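Long-range contact in nitroreductase (Bacteroides fragilis NCTC 9343, PDB 3EK3), which binds flavin mononucleotide and, judged by its family, probably acts as an NAD(P)H-dependent nitroreductase: residues Lys59-Lys73 against Gln136-Leu150. Numbering follows the deposited sequence. Where two conformers were deposited one is given.
Sequences KLEELNERIKGAFAK and QLGTTCDDPEVRAYL. With FMN (flavin mononucleotide), chain B.
A chi1 of -151° swings the Y149 ring away from its own backbone N and into the hole formed by K59, E62, L63 and R66 on helix 59-72, a knobs-into-holes fit. E62 is extended beyond CG, which brings its carboxylate to the edge of the phenol, the two planes 88° apart. There Y149 OH donates to the anti lone pair of E62 OE1 (2.6 Å), and one ring face lies against the backbone around L63 N.

The two helical segments, 59-72 and 144-150, run roughly antiparallel (158°), their axes approaching to 8.6 Å. V146 CG2 packs against the backbone of R66 and the methyl of A70, while I67 CD1 meets L137 CD2 at 3.6 Å. At the other end K73 grips two carboxylates: K73 NZ approaches the syn lone pair of D143 OD2 (2.6 Å) and also bonds E145 OE1 (2.9 Å). D143 is the N-cap of the second helix, its OD1 accepting from V146 N (3.1 Å), so the salt bridges tie K73 to that helix start.

F71 CE1 abuts T140 CG2 (3.4 Å), and Q136 CG meets the ring edge in plane. Q136 continues to the cofactor, where Q136 NE2 donates to FMN O4 (2.9 Å), linking this packing to the flavin pocket.

Helix 77-83 adds L79 and R82 beside F71, whereas L63 and L150 rest on I99 of strand 96-102 and L137 on strand 160-168, so that the helix pair, through L63 and L150, and the preceding loop, through L137, pack on the antiparallel sheet.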
# COMPACT_ATOMS: atom_id res chain seq x y z
N LYS A 59 -25.39 10.76 -3.25
CA LYS A 59 -24.21 11.07 -4.07
C LYS A 59 -23.46 9.79 -4.46
O LYS A 59 -22.93 9.69 -5.56
CB LYS A 59 -23.27 12.02 -3.33
CG LYS A 59 -23.90 13.34 -2.95
CD LYS A 59 -22.88 14.25 -2.30
CE LYS A 59 -23.52 15.36 -1.47
NZ LYS A 59 -24.50 16.29 -2.12
N LEU A 60 -23.40 8.82 -3.56
CA LEU A 60 -22.74 7.55 -3.91
C LEU A 60 -23.45 6.87 -5.10
O LEU A 60 -22.81 6.39 -6.01
CB LEU A 60 -22.68 6.63 -2.71
CG LEU A 60 -21.69 7.09 -1.66
CD1 LEU A 60 -21.94 6.27 -0.36
CD2 LEU A 60 -20.23 7.06 -2.17
N GLU A 61 -24.77 6.86 -5.06
CA GLU A 61 -25.56 6.28 -6.12
C GLU A 61 -25.34 7.02 -7.44
O GLU A 61 -25.19 6.40 -8.48
CB GLU A 61 -27.03 6.22 -5.71
CG GLU A 61 -27.24 5.27 -4.53
CD GLU A 61 -28.70 5.01 -4.19
OE1 GLU A 61 -29.60 5.71 -4.75
OE2 GLU A 61 -28.95 4.10 -3.34
N GLU A 62 -25.31 8.35 -7.40
CA GLU A 62 -25.06 9.13 -8.60
C GLU A 62 -23.67 8.85 -9.21
O GLU A 62 -23.52 8.76 -10.43
CB GLU A 62 -25.22 10.64 -8.30
CG GLU A 62 -26.65 11.07 -8.06
CD GLU A 62 -26.84 12.58 -7.92
OE1 GLU A 62 -25.87 13.29 -7.57
OE2 GLU A 62 -27.95 13.06 -8.26
N LEU A 63 -22.67 8.77 -8.35
CA LEU A 63 -21.30 8.47 -8.78
C LEU A 63 -21.23 7.08 -9.42
O LEU A 63 -20.65 6.90 -10.49
CB LEU A 63 -20.38 8.54 -7.58
CG LEU A 63 -18.92 8.16 -7.80
CD1 LEU A 63 -18.31 9.03 -8.87
CD2 LEU A 63 -18.10 8.26 -6.47
N ASN A 64 -21.89 6.12 -8.80
CA ASN A 64 -21.98 4.78 -9.37
C ASN A 64 -22.66 4.79 -10.74
O ASN A 64 -22.20 4.10 -11.66
CB ASN A 64 -22.66 3.82 -8.38
CG ASN A 64 -22.68 2.38 -8.88
OD1 ASN A 64 -21.63 1.73 -8.94
ND2 ASN A 64 -23.85 1.90 -9.26
N GLU A 65 -23.71 5.60 -10.93
CA GLU A 65 -24.32 5.75 -12.25
C GLU A 65 -23.36 6.28 -13.28
O GLU A 65 -23.38 5.85 -14.43
CB GLU A 65 -25.53 6.69 -12.21
CG GLU A 65 -26.77 6.06 -11.68
CD GLU A 65 -27.11 4.75 -12.40
OE1 GLU A 65 -27.30 4.76 -13.64
OE2 GLU A 65 -27.17 3.73 -11.71
N ARG A 66 -22.52 7.24 -12.90
CA ARG A 66 -21.53 7.81 -13.81
C ARG A 66 -20.47 6.77 -14.17
O ARG A 66 -20.05 6.66 -15.32
CB ARG A 66 -20.85 9.04 -13.17
CG ARG A 66 -21.80 10.17 -12.74
CD ARG A 66 -22.79 10.51 -13.85
NE ARG A 66 -23.62 11.67 -13.54
CZ ARG A 66 -24.71 11.67 -12.75
NH1 ARG A 66 -25.12 10.57 -12.12
NH2 ARG A 66 -25.39 12.79 -12.59
N ILE A 67 -20.05 5.99 -13.19
CA ILE A 67 -19.08 4.91 -13.41
C ILE A 67 -19.69 3.87 -14.36
O ILE A 67 -19.04 3.45 -15.34
CB ILE A 67 -18.68 4.30 -12.07
CG1 ILE A 67 -17.80 5.29 -11.31
CG2 ILE A 67 -17.93 2.94 -12.24
CD1 ILE A 67 -17.61 4.89 -9.84
N LYS A 68 -20.95 3.49 -14.13
CA LYS A 68 -21.68 2.64 -15.08
C LYS A 68 -21.72 3.25 -16.47
O LYS A 68 -21.52 2.57 -17.48
CB LYS A 68 -23.09 2.32 -14.55
CG LYS A 68 -23.09 1.36 -13.37
CD LYS A 68 -24.45 1.20 -12.71
CE LYS A 68 -25.61 1.19 -13.67
NZ LYS A 68 -26.94 1.11 -12.97
N GLY A 69 -21.98 4.57 -16.53
CA GLY A 69 -22.01 5.24 -17.82
C GLY A 69 -20.70 5.14 -18.60
O GLY A 69 -20.73 4.98 -19.86
N ALA A 70 -19.58 5.26 -17.88
CA ALA A 70 -18.24 5.10 -18.46
C ALA A 70 -18.06 3.66 -18.96
O ALA A 70 -17.67 3.42 -20.10
CB ALA A 70 -17.16 5.46 -17.41
N PHE A 71 -18.37 2.71 -18.09
CA PHE A 71 -18.34 1.28 -18.48
C PHE A 71 -19.22 0.95 -19.68
O PHE A 71 -18.84 0.11 -20.51
CB PHE A 71 -18.74 0.40 -17.29
CG PHE A 71 -17.73 0.31 -16.21
CD1 PHE A 71 -16.38 0.56 -16.42
CD2 PHE A 71 -18.11 -0.09 -14.94
CE1 PHE A 71 -15.46 0.44 -15.38
CE2 PHE A 71 -17.20 -0.21 -13.92
CZ PHE A 71 -15.88 0.05 -14.13
N ALA A 72 -20.40 1.57 -19.79
CA ALA A 72 -21.28 1.33 -20.94
C ALA A 72 -20.57 1.68 -22.25
O ALA A 72 -20.88 1.12 -23.30
CB ALA A 72 -22.61 2.11 -20.80
N LYS A 73 -19.62 2.61 -22.20
CA LYS A 73 -18.83 3.02 -23.36
C LYS A 73 -17.73 2.02 -23.73
O LYS A 73 -17.15 2.11 -24.82
CB LYS A 73 -18.19 4.39 -23.12
CG LYS A 73 -19.17 5.52 -22.91
CD LYS A 73 -18.47 6.78 -22.46
CE LYS A 73 -19.47 7.83 -22.04
NZ LYS A 73 -18.86 9.01 -21.39
N GLN A 136 -12.93 0.72 -9.14
CA GLN A 136 -13.56 1.07 -10.41
C GLN A 136 -13.35 2.51 -10.85
O GLN A 136 -13.58 2.83 -12.02
CB GLN A 136 -15.06 0.73 -10.39
CG GLN A 136 -15.30 -0.74 -10.50
CD GLN A 136 -14.76 -1.51 -9.32
OE1 GLN A 136 -15.08 -1.19 -8.17
NE2 GLN A 136 -13.95 -2.56 -9.58
N LEU A 137 -12.86 3.38 -9.97
CA LEU A 137 -12.52 4.76 -10.43
C LEU A 137 -11.11 4.89 -11.07
O LEU A 137 -10.81 5.89 -11.68
CB LEU A 137 -12.69 5.76 -9.28
CG LEU A 137 -14.14 6.21 -9.01
CD1 LEU A 137 -14.26 7.00 -7.69
CD2 LEU A 137 -14.67 7.02 -10.18
N GLY A 138 -10.24 3.89 -10.95
CA GLY A 138 -8.92 3.99 -11.60
C GLY A 138 -8.97 4.21 -13.08
O GLY A 138 -8.24 5.06 -13.61
N THR A 139 -9.78 3.44 -13.79
CA THR A 139 -9.83 3.52 -15.26
C THR A 139 -10.97 4.42 -15.75
O THR A 139 -11.05 4.72 -16.97
CB THR A 139 -10.01 2.16 -15.89
OG1 THR A 139 -11.21 1.59 -15.39
CG2 THR A 139 -8.82 1.26 -15.59
N THR A 140 -11.80 4.89 -14.84
CA THR A 140 -12.95 5.71 -15.20
C THR A 140 -12.88 7.18 -14.75
O THR A 140 -13.70 7.99 -15.18
CB THR A 140 -14.30 5.12 -14.67
OG1 THR A 140 -14.31 5.10 -13.23
CG2 THR A 140 -14.59 3.75 -15.28
N CYS A 141 -11.93 7.52 -13.87
CA CYS A 141 -11.87 8.87 -13.30
C CYS A 141 -11.68 10.01 -14.32
O CYS A 141 -12.01 11.15 -14.00
CB CYS A 141 -10.82 8.97 -12.18
SG CYS A 141 -9.09 8.71 -12.70
N ASP A 142 -11.18 9.72 -15.51
CA ASP A 142 -11.05 10.72 -16.55
C ASP A 142 -12.18 10.70 -17.56
O ASP A 142 -12.19 11.50 -18.49
CB ASP A 142 -9.69 10.61 -17.24
CG ASP A 142 -8.54 11.10 -16.36
OD1 ASP A 142 -8.78 11.90 -15.43
OD2 ASP A 142 -7.39 10.69 -16.60
N ASP A 143 -13.17 9.82 -17.38
CA ASP A 143 -14.38 9.94 -18.19
C ASP A 143 -15.00 11.30 -17.84
O ASP A 143 -15.07 11.68 -16.69
CB ASP A 143 -15.36 8.79 -17.90
CG ASP A 143 -16.73 9.01 -18.51
OD1 ASP A 143 -17.57 9.67 -17.89
OD2 ASP A 143 -16.96 8.50 -19.63
N PRO A 144 -15.41 12.06 -18.85
CA PRO A 144 -15.90 13.42 -18.61
C PRO A 144 -17.00 13.52 -17.55
O PRO A 144 -16.92 14.40 -16.68
CB PRO A 144 -16.42 13.84 -19.97
CG PRO A 144 -15.59 13.03 -20.95
CD PRO A 144 -15.36 11.72 -20.29
N GLU A 145 -18.01 12.65 -17.61
CA GLU A 145 -19.07 12.73 -16.62
C GLU A 145 -18.63 12.27 -15.23
O GLU A 145 -19.01 12.89 -14.23
CB GLU A 145 -20.34 12.00 -17.07
CG GLU A 145 -21.02 12.65 -18.29
CD GLU A 145 -20.33 12.30 -19.62
OE1 GLU A 145 -19.84 11.15 -19.78
OE2 GLU A 145 -20.27 13.18 -20.51
N VAL A 146 -17.81 11.22 -15.16
CA VAL A 146 -17.28 10.79 -13.87
C VAL A 146 -16.42 11.92 -13.31
O VAL A 146 -16.57 12.33 -12.16
CB VAL A 146 -16.46 9.47 -14.01
CG1 VAL A 146 -15.76 9.12 -12.70
CG2 VAL A 146 -17.37 8.29 -14.54
N ARG A 147 -15.55 12.48 -14.15
CA ARG A 147 -14.64 13.53 -13.66
C ARG A 147 -15.40 14.75 -13.14
O ARG A 147 -15.06 15.32 -12.10
CB ARG A 147 -13.64 13.93 -14.76
CG ARG A 147 -12.66 15.07 -14.33
CD ARG A 147 -11.95 14.84 -13.01
NE ARG A 147 -11.04 13.69 -13.09
CZ ARG A 147 -9.99 13.50 -12.30
NH1 ARG A 147 -9.71 14.34 -11.34
NH2 ARG A 147 -9.21 12.44 -12.50
N ALA A 148 -16.42 15.18 -13.88
CA ALA A 148 -17.23 16.28 -13.41
C ALA A 148 -17.81 16.00 -12.03
O ALA A 148 -17.85 16.89 -11.17
CB ALA A 148 -18.34 16.61 -14.44
N TYR A 149 -18.24 14.76 -11.80
CA TYR A 149 -18.79 14.33 -10.51
C TYR A 149 -17.73 14.38 -9.42
O TYR A 149 -17.95 14.95 -8.35
CB TYR A 149 -19.47 12.94 -10.60
CG TYR A 149 -20.58 12.84 -9.59
CD1 TYR A 149 -20.28 12.53 -8.26
CD2 TYR A 149 -21.90 13.19 -9.92
CE1 TYR A 149 -21.26 12.51 -7.30
CE2 TYR A 149 -22.92 13.18 -8.94
CZ TYR A 149 -22.59 12.86 -7.63
OH TYR A 149 -23.52 12.86 -6.63
N LEU A 150 -16.55 13.83 -9.71
CA LEU A 150 -15.44 13.83 -8.75
C LEU A 150 -15.06 15.26 -8.34
O LEU A 150 -14.88 15.56 -7.15
CB LEU A 150 -14.23 13.12 -9.36
CG LEU A 150 -14.40 11.62 -9.62
CD1 LEU A 150 -13.14 11.08 -10.30
CD2 LEU A 150 -14.62 10.86 -8.30
N1 FMN B . -12.37 -6.06 -4.28
C2 FMN B . -13.54 -5.68 -4.88
O2 FMN B . -14.62 -6.17 -4.51
N3 FMN B . -13.57 -4.78 -5.92
C4 FMN B . -12.41 -4.25 -6.38
O4 FMN B . -12.50 -3.29 -7.16
C4A FMN B . -11.21 -4.63 -5.76
N5 FMN B . -10.02 -4.09 -6.20
C5A FMN B . -8.82 -4.40 -5.60
C6 FMN B . -7.65 -3.80 -6.06
C7 FMN B . -6.42 -4.07 -5.45
C7M FMN B . -5.18 -3.27 -5.80
C8 FMN B . -6.40 -4.94 -4.34
C8M FMN B . -5.22 -4.88 -3.40
C9 FMN B . -7.58 -5.53 -3.89
C9A FMN B . -8.80 -5.27 -4.51
N10 FMN B . -10.00 -5.87 -4.08
C10 FMN B . -11.19 -5.51 -4.68
C1' FMN B . -10.03 -6.81 -2.90
C2' FMN B . -9.41 -8.16 -3.28
O2' FMN B . -10.31 -8.90 -4.08
C3' FMN B . -9.15 -8.92 -1.98
O3' FMN B . -8.11 -8.26 -1.30
C4' FMN B . -8.71 -10.37 -2.23
O4' FMN B . -9.78 -11.13 -2.78
C5' FMN B . -8.24 -11.03 -0.93
O5' FMN B . -9.32 -11.09 -0.00
P FMN B . -9.22 -10.44 1.48
O1P FMN B . -7.96 -10.91 2.10
O2P FMN B . -10.52 -10.76 2.23
O3P FMN B . -9.04 -8.95 1.32
O HOH W 1 -20.25 8.48 -17.56